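Local coordinates for phosphoglycerate dehydrogenase (Lactobacillus plantarum, PDB 3EVT) that catalyses the NAD-dependent oxidation of 3-phosphoglycerate, the first committed step of serine synthesis, and pairs with a second copy in the crystal, at the interface of chains A and B. Residues are numbered along the deposited sequence; one frame, centred on the assembly and turned at random. Chains: chain A/B, Phosphoglycerate dehydrogenase.

The interface of chains A and B. Residues chain A 265-268, 271, 273; chain B 117, 120-121, 124.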
loop_
_atom_site.group_PDB
_atom_site.type_symbol
_atom_site.label_atom_id
_atom_site.label_comp_id
_atom_site.label_asym_id
_atom_site.label_seq_id
_atom_site.Cartn_x
_atom_site.Cartn_y
_atom_site.Cartn_z
ATOM N N LEU A 265 12.511 15.943 -21.994
ATOM C CA LEU A 265 11.779 15.177 -20.949
ATOM C C LEU A 265 11.712 15.896 -19.607
ATOM O O LEU A 265 10.682 15.863 -18.915
ATOM C CB LEU A 265 12.376 13.769 -20.723
ATOM C CG LEU A 265 11.955 12.629 -21.638
ATOM C CD1 LEU A 265 12.611 11.366 -21.180
ATOM C CD2 LEU A 265 10.394 12.463 -21.709
ATOM N N TRP A 266 12.809 16.530 -19.216
ATOM C CA TRP A 266 12.809 17.258 -17.929
ATOM C C TRP A 266 11.797 18.400 -17.838
ATOM O O TRP A 266 11.299 18.693 -16.752
ATOM C CB TRP A 266 14.157 17.895 -17.630
ATOM C CG TRP A 266 15.352 16.975 -17.341
ATOM C CD1 TRP A 266 16.388 16.689 -18.194
ATOM C CD2 TRP A 266 15.671 16.318 -16.089
ATOM N NE1 TRP A 266 17.315 15.894 -17.548
ATOM C CE2 TRP A 266 16.900 15.657 -16.264
ATOM C CE3 TRP A 266 15.039 16.245 -14.842
ATOM C CZ2 TRP A 266 17.511 14.914 -15.244
ATOM C CZ3 TRP A 266 15.639 15.507 -13.823
ATOM C CH2 TRP A 266 16.859 14.826 -14.043
ATOM N N GLN A 267 11.573 19.095 -18.957
ATOM C CA GLN A 267 10.700 20.269 -18.957
ATOM C C GLN A 267 9.226 19.928 -18.953
ATOM O O GLN A 267 8.429 20.834 -18.813
ATOM C CB GLN A 267 10.941 21.177 -20.188
ATOM C CG GLN A 267 12.183 20.861 -20.989
ATOM C CD GLN A 267 13.439 21.523 -20.404
ATOM O OE1 GLN A 267 13.329 22.487 -19.615
ATOM N NE2 GLN A 267 14.639 20.996 -20.769
ATOM N N ARG A 268 8.847 18.652 -19.115
ATOM C CA ARG A 268 7.421 18.282 -19.065
ATOM C C ARG A 268 6.878 18.267 -17.609
ATOM O O ARG A 268 7.610 17.912 -16.662
ATOM C CB ARG A 268 7.201 16.931 -19.717
ATOM C CG ARG A 268 8.139 16.617 -20.929
ATOM C CD ARG A 268 7.410 16.456 -22.266
ATOM N NE ARG A 268 6.006 16.018 -22.198
ATOM C CZ ARG A 268 5.189 15.959 -23.264
ATOM N NH1 ARG A 268 3.920 15.572 -23.138
ATOM N NH2 ARG A 268 5.642 16.271 -24.476
ATOM N N VAL A 271 5.840 14.120 -16.846
ATOM C CA VAL A 271 6.809 13.034 -16.736
ATOM C C VAL A 271 7.590 13.258 -15.453
ATOM O O VAL A 271 8.079 14.377 -15.222
ATOM C CB VAL A 271 7.757 12.947 -17.964
ATOM C CG1 VAL A 271 8.740 11.786 -17.830
ATOM C CG2 VAL A 271 6.969 12.796 -19.225
ATOM N N ILE A 273 10.792 12.389 -13.506
ATOM C CA ILE A 273 12.083 11.759 -13.688
ATOM C C ILE A 273 12.661 11.519 -12.307
ATOM O O ILE A 273 12.758 12.459 -11.500
ATOM C CB ILE A 273 13.088 12.710 -14.489
ATOM C CG1 ILE A 273 12.460 13.194 -15.779
ATOM C CG2 ILE A 273 14.416 11.980 -14.801
ATOM C CD1 ILE A 273 12.239 12.069 -16.812
ATOM N N TRP B 117 11.251 15.826 -7.872
ATOM C CA TRP B 117 10.602 16.953 -8.539
ATOM C C TRP B 117 11.335 18.273 -8.346
ATOM O O TRP B 117 11.536 19.001 -9.308
ATOM C CB TRP B 117 9.111 17.099 -8.170
ATOM C CG TRP B 117 8.485 18.046 -9.130
ATOM C CD1 TRP B 117 8.155 19.354 -8.895
ATOM C CD2 TRP B 117 8.233 17.811 -10.538
ATOM N NE1 TRP B 117 7.682 19.921 -10.053
ATOM C CE2 TRP B 117 7.718 19.004 -11.068
ATOM C CE3 TRP B 117 8.387 16.695 -11.393
ATOM C CZ2 TRP B 117 7.328 19.121 -12.411
ATOM C CZ3 TRP B 117 8.007 16.808 -12.723
ATOM C CH2 TRP B 117 7.488 18.010 -13.226
ATOM N N GLN B 120 14.155 17.997 -10.630
ATOM C CA GLN B 120 13.691 18.193 -12.023
ATOM C C GLN B 120 13.371 19.684 -12.370
ATOM O O GLN B 120 13.535 20.128 -13.554
ATOM C CB GLN B 120 12.484 17.272 -12.298
ATOM C CG GLN B 120 11.663 17.518 -13.592
ATOM C CD GLN B 120 10.928 16.254 -14.061
ATOM O OE1 GLN B 120 10.904 15.261 -13.344
ATOM N NE2 GLN B 120 10.289 16.303 -15.239
ATOM N N ARG B 121 12.881 20.441 -11.377
ATOM C CA ARG B 121 12.650 21.861 -11.580
ATOM C C ARG B 121 13.876 22.660 -11.150
ATOM O O ARG B 121 13.809 23.885 -11.023
ATOM C CB ARG B 121 11.407 22.328 -10.822
ATOM C CG ARG B 121 10.153 21.924 -11.570
ATOM C CD ARG B 121 10.035 22.719 -12.876
ATOM N NE ARG B 121 9.054 22.140 -13.803
ATOM C CZ ARG B 121 9.346 21.231 -14.729
ATOM N NH1 ARG B 121 10.597 20.771 -14.849
ATOM N NH2 ARG B 121 8.385 20.763 -15.530
ATOM N N ARG B 124 18.576 19.357 -11.939
ATOM C CA ARG B 124 18.496 18.144 -12.777
ATOM C C ARG B 124 19.767 17.340 -12.709
ATOM O O ARG B 124 20.324 16.910 -13.727
ATOM C CB ARG B 124 18.190 18.489 -14.235
ATOM C CG ARG B 124 16.920 19.302 -14.398
ATOM C CD ARG B 124 16.887 19.995 -15.739
ATOM N NE ARG B 124 15.631 20.706 -15.927
ATOM C CZ ARG B 124 15.197 21.173 -17.097
ATOM N NH1 ARG B 124 15.896 20.965 -18.222
ATOM N NH2 ARG B 124 14.036 21.810 -17.146
HETATM O O HOH W 1 10.602 14.055 -10.770
#
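A:Trp266 and A:Gln267, in the 3-10 helix 264-267, and A:Val271 and A:Ile273 of strand 271-273 present backbone groups to B:Gln120, which ends helix 113-120, and to B:Arg121, while B:Arg124 in the loop beyond meets the side chains of A:Trp266 and A:Gln267. Both segments belong to the D-isomer-specific 2-hydroxyacid dehydrogenase family's NAD-binding region, and the contact is one patch of a two-fold interface that may reflect the family's usual dimer. B:Gln120, with CG anti to its backbone N (chi1 168°) and extended beyond, reads the strand as a peptide would: OE1 accepts from A:Ile273 N at 2.9 Å, nearly straight (172° at H), while NE2 donates to A:Val271 O at 2.9 Å. A water also joins OE1 to A:Ile273 O. The same NE2 donates to A:Trp266 O (3.0 Å) from above the carbonyl plane; B:Arg121 NH1 reaches that oxygen from the opposite face at 2.9 Å, so two donors grip it. The indole edge of A:Trp266 meets B:Gln120 CB in plane, while the amide further out stands perpendicular to the ring. Over one indole face runs the extended B:Arg124 chain, CB 3.6 Å from the six-membered ring centroid; A:Ile273 CG2 backs the other face. The B:Arg124 guanidinium lies 9° from parallel to the indole. Its NH2 donates to A:Gln267 OE1 at 2.7 Å, but A:Gln267 NE2 lies 2.8 Å from NH1, donor against donor, making the amide's placement doubtful.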